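Local coordinates for CPXV203 protein (Cowpox virus, PDB 4HKJ) that probably binds MHC class I molecules of the host and keeps them in the endoplasmic reticulum, helping the virus evade T cells, at residues 14-25 with 80-91; 62-70 with 97-105. All coordinates share one frame; numbering follows the deposited sequence.

Contact 1 of 2, residues 14-25 with 80-91; sequences TWKLKIGMCIQA and THSYIEFSNSNT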
loop_
_atom_site.group_PDB
_atom_site.type_symbol
_atom_site.label_atom_id
_atom_site.label_comp_id
_atom_site.label_asym_id
_atom_site.label_seq_id
_atom_site.Cartn_x
_atom_site.Cartn_y
_atom_site.Cartn_z
ATOM N N THR D 14 -10.833 -21.675 15.282
ATOM C CA THR D 14 -9.394 -21.538 15.087
ATOM C C THR D 14 -9.038 -20.112 14.686
ATOM O O THR D 14 -9.268 -19.710 13.547
ATOM C CB THR D 14 -8.874 -22.498 14.001
ATOM O OG1 THR D 14 -9.280 -23.839 14.303
ATOM C CG2 THR D 14 -7.355 -22.438 13.916
ATOM N N TRP D 15 -8.477 -19.352 15.620
ATOM C CA TRP D 15 -8.087 -17.972 15.349
ATOM C C TRP D 15 -6.584 -17.841 15.120
ATOM O O TRP D 15 -5.783 -18.396 15.869
ATOM C CB TRP D 15 -8.538 -17.055 16.487
ATOM C CG TRP D 15 -10.002 -16.750 16.452
ATOM C CD1 TRP D 15 -11.024 -17.597 16.764
ATOM C CD2 TRP D 15 -10.610 -15.505 16.084
ATOM N NE1 TRP D 15 -12.232 -16.959 16.611
ATOM C CE2 TRP D 15 -12.005 -15.674 16.195
ATOM C CE3 TRP D 15 -10.111 -14.266 15.675
ATOM C CZ2 TRP D 15 -12.905 -14.649 15.910
ATOM C CZ3 TRP D 15 -11.007 -13.251 15.391
ATOM C CH2 TRP D 15 -12.388 -13.448 15.511
ATOM N N LYS D 16 -6.208 -17.106 14.078
ATOM C CA LYS D 16 -4.801 -16.921 13.745
ATOM C C LYS D 16 -4.403 -15.448 13.746
ATOM O O LYS D 16 -5.171 -14.584 13.319
ATOM C CB LYS D 16 -4.481 -17.551 12.387
ATOM C CG LYS D 16 -4.761 -19.040 12.322
ATOM C CD LYS D 16 -4.170 -19.666 11.070
ATOM C CE LYS D 16 -4.371 -21.173 11.069
ATOM N NZ LYS D 16 -3.749 -21.818 9.880
ATOM N N LEU D 17 -3.196 -15.170 14.227
ATOM C CA LEU D 17 -2.693 -13.804 14.294
ATOM C C LEU D 17 -1.383 -13.645 13.533
ATOM O O LEU D 17 -0.430 -14.393 13.751
ATOM C CB LEU D 17 -2.498 -13.375 15.750
ATOM C CG LEU D 17 -1.852 -12.000 15.970
ATOM C CD1 LEU D 17 -2.694 -10.898 15.346
ATOM C CD2 LEU D 17 -1.633 -11.740 17.452
ATOM N N LYS D 18 -1.346 -12.662 12.638
ATOM C CA LYS D 18 -0.131 -12.344 11.902
ATOM C C LYS D 18 0.130 -10.845 11.918
ATOM O O LYS D 18 -0.699 -10.058 11.461
ATOM C CB LYS D 18 -0.220 -12.832 10.459
ATOM C CG LYS D 18 0.974 -12.428 9.607
ATOM C CD LYS D 18 0.815 -12.879 8.165
ATOM C CE LYS D 18 0.730 -14.392 8.063
ATOM N NZ LYS D 18 0.590 -14.837 6.650
ATOM N N ILE D 19 1.283 -10.455 12.449
ATOM C CA ILE D 19 1.697 -9.058 12.432
ATOM C C ILE D 19 2.931 -8.885 11.555
ATOM O O ILE D 19 4.003 -9.404 11.869
ATOM C CB ILE D 19 2.003 -8.536 13.847
ATOM C CG1 ILE D 19 0.777 -8.677 14.750
ATOM C CG2 ILE D 19 2.455 -7.086 13.789
ATOM C CD1 ILE D 19 0.970 -8.107 16.140
ATOM N N GLY D 20 2.773 -8.160 10.453
ATOM C CA GLY D 20 3.882 -7.873 9.564
ATOM C C GLY D 20 4.418 -6.475 9.801
ATOM O O GLY D 20 3.660 -5.564 10.130
HETATM N N MSE D 21 5.726 -6.305 9.641
HETATM C CA MSE D 21 6.357 -5.009 9.861
HETATM C C MSE D 21 7.582 -4.826 8.973
HETATM O O MSE D 21 8.552 -5.575 9.078
HETATM C CB MSE D 21 6.740 -4.846 11.332
HETATM C CG MSE D 21 7.411 -3.524 11.657
HETATM SE SE MSE D 21 7.704 -3.277 13.570
HETATM C CE MSE D 21 5.861 -3.475 14.178
ATOM N N CYS D 22 7.528 -3.829 8.094
ATOM C CA CYS D 22 8.634 -3.550 7.185
ATOM C C CYS D 22 9.440 -2.348 7.664
ATOM O O CYS D 22 8.903 -1.252 7.823
ATOM C CB CYS D 22 8.117 -3.308 5.763
ATOM S SG CYS D 22 9.416 -3.091 4.517
ATOM N N ILE D 23 10.729 -2.563 7.895
ATOM C CA ILE D 23 11.613 -1.502 8.359
ATOM C C ILE D 23 12.651 -1.165 7.293
ATOM O O ILE D 23 13.384 -2.040 6.833
ATOM C CB ILE D 23 12.345 -1.906 9.653
ATOM C CG1 ILE D 23 11.381 -2.583 10.630
ATOM C CG2 ILE D 23 13.000 -0.695 10.294
ATOM C CD1 ILE D 23 12.049 -3.110 11.881
ATOM N N GLN D 24 12.706 0.103 6.899
ATOM C CA GLN D 24 13.683 0.549 5.912
ATOM C C GLN D 24 14.809 1.342 6.570
ATOM O O GLN D 24 14.561 2.263 7.349
ATOM C CB GLN D 24 13.013 1.382 4.815
ATOM C CG GLN D 24 13.958 1.827 3.707
ATOM C CD GLN D 24 13.254 2.587 2.601
ATOM O OE1 GLN D 24 12.356 3.390 2.857
ATOM N NE2 GLN D 24 13.658 2.335 1.361
ATOM N N ALA D 25 16.046 0.977 6.249
ATOM C CA ALA D 25 17.217 1.603 6.848
ATOM C C ALA D 25 17.426 3.023 6.336
ATOM O O ALA D 25 17.068 3.345 5.203
ATOM C CB ALA D 25 18.456 0.759 6.587
ATOM N N THR D 80 18.385 -2.159 2.302
ATOM C CA THR D 80 17.652 -1.252 3.185
ATOM C C THR D 80 16.460 -1.907 3.884
ATOM O O THR D 80 16.147 -1.579 5.029
ATOM C CB THR D 80 17.158 -0.000 2.428
ATOM O OG1 THR D 80 16.421 -0.401 1.265
ATOM C CG2 THR D 80 18.331 0.869 2.006
ATOM N N HIS D 81 15.797 -2.830 3.195
ATOM C CA HIS D 81 14.563 -3.419 3.709
ATOM C C HIS D 81 14.795 -4.582 4.672
ATOM O O HIS D 81 15.578 -5.492 4.394
ATOM C CB HIS D 81 13.667 -3.871 2.552
ATOM C CG HIS D 81 13.338 -2.782 1.580
ATOM N ND1 HIS D 81 12.388 -1.817 1.835
ATOM C CD2 HIS D 81 13.831 -2.508 0.348
ATOM C CE1 HIS D 81 12.311 -0.995 0.804
ATOM N NE2 HIS D 81 13.175 -1.392 -0.112
ATOM N N SER D 82 14.099 -4.541 5.806
ATOM C CA SER D 82 14.127 -5.625 6.781
ATOM C C SER D 82 12.709 -5.918 7.266
ATOM O O SER D 82 12.034 -5.035 7.795
ATOM C CB SER D 82 15.025 -5.264 7.963
ATOM O OG SER D 82 16.349 -5.007 7.535
ATOM N N TYR D 83 12.265 -7.158 7.083
ATOM C CA TYR D 83 10.891 -7.537 7.401
ATOM C C TYR D 83 10.809 -8.506 8.580
ATOM O O TYR D 83 11.629 -9.415 8.708
ATOM C CB TYR D 83 10.217 -8.145 6.167
ATOM C CG TYR D 83 8.818 -8.663 6.415
ATOM C CD1 TYR D 83 7.741 -7.795 6.507
ATOM C CD2 TYR D 83 8.574 -10.023 6.546
ATOM C CE1 TYR D 83 6.461 -8.264 6.731
ATOM C CE2 TYR D 83 7.298 -10.502 6.772
ATOM C CZ TYR D 83 6.245 -9.618 6.864
ATOM O OH TYR D 83 4.974 -10.094 7.087
ATOM N N ILE D 84 9.813 -8.302 9.439
ATOM C CA ILE D 84 9.600 -9.161 10.601
ATOM C C ILE D 84 8.147 -9.623 10.662
ATOM O O ILE D 84 7.229 -8.830 10.454
ATOM C CB ILE D 84 9.949 -8.432 11.916
ATOM C CG1 ILE D 84 11.363 -7.848 11.849
ATOM C CG2 ILE D 84 9.816 -9.370 13.105
ATOM C CD1 ILE D 84 11.789 -7.128 13.110
ATOM N N GLU D 85 7.939 -10.906 10.947
ATOM C CA GLU D 85 6.589 -11.458 11.014
ATOM C C GLU D 85 6.313 -12.162 12.339
ATOM O O GLU D 85 6.887 -13.211 12.627
ATOM C CB GLU D 85 6.345 -12.427 9.856
ATOM C CG GLU D 85 4.937 -13.002 9.817
ATOM C CD GLU D 85 4.780 -14.083 8.767
ATOM O OE1 GLU D 85 5.461 -15.125 8.878
ATOM O OE2 GLU D 85 3.981 -13.891 7.826
ATOM N N PHE D 86 5.426 -11.578 13.139
ATOM C CA PHE D 86 4.999 -12.193 14.390
ATOM C C PHE D 86 3.746 -13.029 14.142
ATOM O O PHE D 86 2.775 -12.543 13.561
ATOM C CB PHE D 86 4.733 -11.122 15.447
ATOM C CG PHE D 86 5.925 -10.256 15.747
ATOM C CD1 PHE D 86 6.879 -10.662 16.668
ATOM C CD2 PHE D 86 6.093 -9.038 15.110
ATOM C CE1 PHE D 86 7.977 -9.868 16.946
ATOM C CE2 PHE D 86 7.188 -8.238 15.386
ATOM C CZ PHE D 86 8.130 -8.655 16.305
ATOM N N SER D 87 3.768 -14.284 14.581
ATOM C CA SER D 87 2.691 -15.214 14.249
ATOM C C SER D 87 2.125 -15.966 15.453
ATOM O O SER D 87 2.750 -16.039 16.510
ATOM C CB SER D 87 3.172 -16.214 13.196
ATOM O OG SER D 87 3.778 -15.549 12.103
ATOM N N ASN D 88 0.931 -16.520 15.270
ATOM C CA ASN D 88 0.311 -17.410 16.245
ATOM C C ASN D 88 -0.779 -18.229 15.563
ATOM O O ASN D 88 -1.834 -17.702 15.210
ATOM C CB ASN D 88 -0.265 -16.625 17.426
ATOM C CG ASN D 88 -0.610 -17.516 18.611
ATOM O OD1 ASN D 88 -1.017 -18.665 18.446
ATOM N ND2 ASN D 88 -0.444 -16.984 19.816
ATOM N N SER D 89 -0.515 -19.520 15.384
ATOM C CA SER D 89 -1.413 -20.395 14.634
ATOM C C SER D 89 -2.755 -20.619 15.328
ATOM O O SER D 89 -3.751 -20.928 14.674
ATOM C CB SER D 89 -0.735 -21.738 14.342
ATOM O OG SER D 89 -0.364 -22.399 15.538
ATOM N N ASN D 90 -2.781 -20.469 16.648
ATOM C CA ASN D 90 -4.028 -20.601 17.394
ATOM C C ASN D 90 -4.068 -19.764 18.672
ATOM O O ASN D 90 -3.656 -20.216 19.740
ATOM C CB ASN D 90 -4.331 -22.070 17.700
ATOM C CG ASN D 90 -5.609 -22.246 18.497
ATOM O OD1 ASN D 90 -6.710 -22.192 17.947
ATOM N ND2 ASN D 90 -5.468 -22.462 19.799
ATOM N N THR D 91 -4.572 -18.540 18.547
ATOM C CA THR D 91 -4.728 -17.648 19.687
ATOM C C THR D 91 -5.986 -18.001 20.472
ATOM O O THR D 91 -6.094 -17.703 21.662
ATOM C CB THR D 91 -4.849 -16.178 19.240
ATOM O OG1 THR D 91 -5.983 -16.032 18.375
ATOM C CG2 THR D 91 -3.597 -15.729 18.506
#
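K18 and E85 both carry CG anti to the backbone N (chi1 175° and -177°), which sends their side chains across each other on one face of an antiparallel beta-sheet. Strands 15-25 and 81-88 are neighbours in this sheet, part of the beta-sandwich of the poxvirus T4 family. The bend of K18 at chi3 turns CE toward the carboxylate, 3.3 Å from E85 OE2; CD is also close. The K18 NZ to E85 OE2 salt bridge is long, at 3.7 Å. D178 brings a like charge close to E85, probably offset by the lysine.

L17-N88, I19-F86, M21-I84 and I23-S82 are the hydrogen-bonded pairs. I19 N to F86 O is nearly straight (2.8 Å, 171°), while M21 N to I84 O is weak. I19 and F86 meet through CB atoms on the face turned to strand 53-59, where F86 touches V57. On the other face, Y83 reaches over G20, with OH 3.5 Å from G20 CA. Its ring meets R177 in a cation-pi contact. C22 joins C169 in a disulfide here. Farther along, the Q24 and H81 side chains run side by side, with amide and ring nearly parallel and Q24 NE2 3.6 Å from H81 CE1.

Contact 2 of 2, residues 62-70 with 97-105; sequences EEPNPFIIA and IPDCSKHIL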
loop_
_atom_site.group_PDB
_atom_site.type_symbol
_atom_site.label_atom_id
_atom_site.label_comp_id
_atom_site.label_asym_id
_atom_site.label_seq_id
_atom_site.Cartn_x
_atom_site.Cartn_y
_atom_site.Cartn_z
ATOM N N GLU D 62 0.636 -7.363 33.633
ATOM C CA GLU D 62 1.605 -7.487 34.715
ATOM C C GLU D 62 1.534 -8.894 35.292
ATOM O O GLU D 62 2.553 -9.489 35.645
ATOM C CB GLU D 62 1.332 -6.453 35.807
ATOM C CG GLU D 62 1.483 -5.012 35.352
ATOM C CD GLU D 62 1.173 -4.017 36.452
ATOM O OE1 GLU D 62 0.721 -4.447 37.535
ATOM O OE2 GLU D 62 1.384 -2.805 36.235
ATOM N N GLU D 63 0.316 -9.418 35.386
ATOM C CA GLU D 63 0.089 -10.780 35.842
ATOM C C GLU D 63 0.556 -11.752 34.764
ATOM O O GLU D 63 0.308 -11.524 33.579
ATOM C CB GLU D 63 -1.399 -10.988 36.138
ATOM C CG GLU D 63 -1.731 -12.269 36.890
ATOM C CD GLU D 63 -1.168 -12.282 38.298
ATOM O OE1 GLU D 63 -0.934 -11.192 38.862
ATOM O OE2 GLU D 63 -0.955 -13.386 38.843
ATOM N N PRO D 64 1.250 -12.831 35.168
ATOM C CA PRO D 64 1.742 -13.839 34.220
ATOM C C PRO D 64 0.634 -14.443 33.358
ATOM O O PRO D 64 -0.105 -15.318 33.809
ATOM C CB PRO D 64 2.361 -14.911 35.131
ATOM C CG PRO D 64 1.848 -14.613 36.510
ATOM C CD PRO D 64 1.665 -13.134 36.547
ATOM N N ASN D 65 0.528 -13.959 32.124
ATOM C CA ASN D 65 -0.442 -14.466 31.162
ATOM C C ASN D 65 0.256 -14.921 29.885
ATOM O O ASN D 65 1.342 -14.437 29.566
ATOM C CB ASN D 65 -1.483 -13.389 30.838
ATOM C CG ASN D 65 -2.389 -13.077 32.014
ATOM O OD1 ASN D 65 -2.582 -13.907 32.902
ATOM N ND2 ASN D 65 -2.956 -11.876 32.021
ATOM N N PRO D 66 -0.359 -15.864 29.152
ATOM C CA PRO D 66 0.212 -16.309 27.875
ATOM C C PRO D 66 0.319 -15.164 26.872
ATOM O O PRO D 66 -0.676 -14.494 26.597
ATOM C CB PRO D 66 -0.795 -17.359 27.385
ATOM C CG PRO D 66 -2.051 -17.090 28.155
ATOM C CD PRO D 66 -1.593 -16.595 29.486
ATOM N N PHE D 67 1.519 -14.943 26.343
ATOM C CA PHE D 67 1.748 -13.872 25.380
ATOM C C PHE D 67 1.024 -14.185 24.074
ATOM O O PHE D 67 0.981 -15.336 23.640
ATOM C CB PHE D 67 3.250 -13.683 25.142
ATOM C CG PHE D 67 3.607 -12.363 24.521
ATOM C CD1 PHE D 67 3.535 -11.192 25.259
ATOM C CD2 PHE D 67 4.033 -12.293 23.206
ATOM C CE1 PHE D 67 3.866 -9.975 24.691
ATOM C CE2 PHE D 67 4.367 -11.080 22.634
ATOM C CZ PHE D 67 4.283 -9.919 23.377
ATOM N N ILE D 68 0.449 -13.159 23.454
ATOM C CA ILE D 68 -0.400 -13.356 22.283
ATOM C C ILE D 68 0.396 -13.727 21.029
ATOM O O ILE D 68 -0.172 -14.188 20.038
ATOM C CB ILE D 68 -1.289 -12.117 22.011
ATOM C CG1 ILE D 68 -2.565 -12.518 21.266
ATOM C CG2 ILE D 68 -0.518 -11.054 21.249
ATOM C CD1 ILE D 68 -3.566 -11.394 21.111
ATOM N N ILE D 69 1.709 -13.531 21.078
ATOM C CA ILE D 69 2.580 -13.898 19.965
ATOM C C ILE D 69 3.365 -15.169 20.284
ATOM O O ILE D 69 3.935 -15.298 21.368
ATOM C CB ILE D 69 3.556 -12.757 19.610
ATOM C CG1 ILE D 69 2.776 -11.496 19.238
ATOM C CG2 ILE D 69 4.473 -13.170 18.470
ATOM C CD1 ILE D 69 3.655 -10.322 18.861
ATOM N N ALA D 70 3.389 -16.105 19.340
ATOM C CA ALA D 70 4.041 -17.395 19.554
ATOM C C ALA D 70 5.286 -17.598 18.690
ATOM O O ALA D 70 6.281 -18.157 19.151
ATOM C CB ALA D 70 3.049 -18.531 19.334
ATOM N N ILE D 97 -9.584 -14.113 25.479
ATOM C CA ILE D 97 -8.269 -13.546 25.745
ATOM C C ILE D 97 -8.388 -12.247 26.534
ATOM O O ILE D 97 -9.147 -11.355 26.151
ATOM C CB ILE D 97 -7.500 -13.274 24.434
ATOM C CG1 ILE D 97 -7.267 -14.580 23.675
ATOM C CG2 ILE D 97 -6.175 -12.582 24.719
ATOM C CD1 ILE D 97 -6.518 -14.402 22.375
ATOM N N PRO D 98 -7.647 -12.146 27.650
ATOM C CA PRO D 98 -7.590 -10.932 28.472
ATOM C C PRO D 98 -7.282 -9.696 27.630
ATOM O O PRO D 98 -6.529 -9.789 26.662
ATOM C CB PRO D 98 -6.432 -11.222 29.428
ATOM C CG PRO D 98 -6.451 -12.701 29.580
ATOM C CD PRO D 98 -6.849 -13.239 28.233
ATOM N N ASP D 99 -7.868 -8.560 27.996
ATOM C CA ASP D 99 -7.721 -7.334 27.220
ATOM C C ASP D 99 -6.275 -6.844 27.191
ATOM O O ASP D 99 -5.790 -6.381 26.159
ATOM C CB ASP D 99 -8.637 -6.240 27.770
ATOM C CG ASP D 99 -8.813 -5.087 26.802
ATOM O OD1 ASP D 99 -9.665 -5.199 25.895
ATOM O OD2 ASP D 99 -8.107 -4.067 26.946
ATOM N N CYS D 100 -5.594 -6.955 28.328
ATOM C CA CYS D 100 -4.220 -6.480 28.460
ATOM C C CYS D 100 -3.269 -7.188 27.498
ATOM O O CYS D 100 -2.288 -6.603 27.038
ATOM C CB CYS D 100 -3.732 -6.662 29.896
ATOM S SG CYS D 100 -3.677 -8.384 30.443
ATOM N N SER D 101 -3.560 -8.451 27.201
ATOM C CA SER D 101 -2.731 -9.229 26.290
ATOM C C SER D 101 -2.978 -8.835 24.837
ATOM O O SER D 101 -2.275 -9.292 23.935
ATOM C CB SER D 101 -2.978 -10.725 26.484
ATOM O OG SER D 101 -2.614 -11.139 27.788
ATOM N N LYS D 102 -3.977 -7.986 24.613
ATOM C CA LYS D 102 -4.303 -7.536 23.264
ATOM C C LYS D 102 -3.836 -6.105 23.005
ATOM O O LYS D 102 -4.114 -5.529 21.954
ATOM C CB LYS D 102 -5.802 -7.680 22.993
ATOM C CG LYS D 102 -6.276 -9.125 22.981
ATOM C CD LYS D 102 -7.761 -9.236 22.671
ATOM C CE LYS D 102 -8.611 -8.654 23.788
ATOM N NZ LYS D 102 -10.063 -8.832 23.515
ATOM N N HIS D 103 -3.125 -5.537 23.974
ATOM C CA HIS D 103 -2.472 -4.249 23.787
ATOM C C HIS D 103 -0.975 -4.458 23.609
ATOM O O HIS D 103 -0.268 -4.799 24.556
ATOM C CB HIS D 103 -2.750 -3.316 24.967
ATOM C CG HIS D 103 -4.079 -2.634 24.896
ATOM N ND1 HIS D 103 -5.258 -3.263 25.235
ATOM C CD2 HIS D 103 -4.418 -1.380 24.515
ATOM C CE1 HIS D 103 -6.264 -2.424 25.072
ATOM N NE2 HIS D 103 -5.782 -1.274 24.635
ATOM N N ILE D 104 -0.503 -4.253 22.384
ATOM C CA ILE D 104 0.880 -4.549 22.029
ATOM C C ILE D 104 1.740 -3.291 21.932
ATOM O O ILE D 104 1.371 -2.325 21.266
ATOM C CB ILE D 104 0.954 -5.305 20.687
ATOM C CG1 ILE D 104 0.109 -6.579 20.741
ATOM C CG2 ILE D 104 2.394 -5.628 20.331
ATOM C CD1 ILE D 104 0.539 -7.554 21.812
ATOM N N LEU D 105 2.890 -3.313 22.600
ATOM C CA LEU D 105 3.863 -2.234 22.493
ATOM C C LEU D 105 5.164 -2.748 21.887
ATOM O O LEU D 105 5.842 -3.593 22.472
ATOM C CB LEU D 105 4.136 -1.607 23.860
ATOM C CG LEU D 105 5.317 -0.630 23.899
ATOM C CD1 LEU D 105 5.065 0.570 22.994
ATOM C CD2 LEU D 105 5.607 -0.187 25.324
#
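I68 packs closely on the turn at S101 and on the start of the strand that follows. Its CB lies 3.6 Å from S101 O, and CG2 meets I104 CD1 at 3.7 Å. CG1 is anti to the backbone N (chi1 -154°), which carries I68 CD1 to within 4.0 Å of K102 CG. I97 CD1 also approaches I68 CD1, more loosely, at 4.4 Å. Here the buried I68 side chain rests on the S101 carbonyl and on aliphatic groups of I97, K102 and I104, joining the loop to the 3-10 segment 100-102.

The other side is looser and more open to solvent. N65 CB is 4.0 Å from S101 OG, and P66 and P98 are exposed. No hydrogen bond links the two segments. The turn has its own bonds: K102 N and H103 ND1 reach D99 O from opposite faces of the carbonyl plane. H103 ND1 is well above that plane, although D99 O lies in the plane of the imidazole ring. The C61-C100 disulfide ties the turn to the chain just before E62.

Segment 62-70 lies in the loop between strands 53-59 and 71-77. The 3-10 turn leads into strand 103-110, where I104 touches V57 of neighbouring strand 53-59.

Overall arrangement
The centre of contact 1 is about 4 Å from the chain centre. Contact 2 lies toward one end of the sandwich, and the two contact centres are about 16 Å apart. The contacts meet where loop 62-70 passes the end of strand 81-88. N88 ND2 bonds to I68 O at 2.8 Å, and A70 N bonds to S87 O at 2.9 Å. I69 CG2 packs on F86 CB at 3.7 Å. Contact 1 belongs to one sheet, while contact 2 leads into the other through strand 103-110. The T80-H81 end of contact 1 reaches another protein chain, where T80 OG1 bonds to an acidic side chain. No other protein chain touches contact 2.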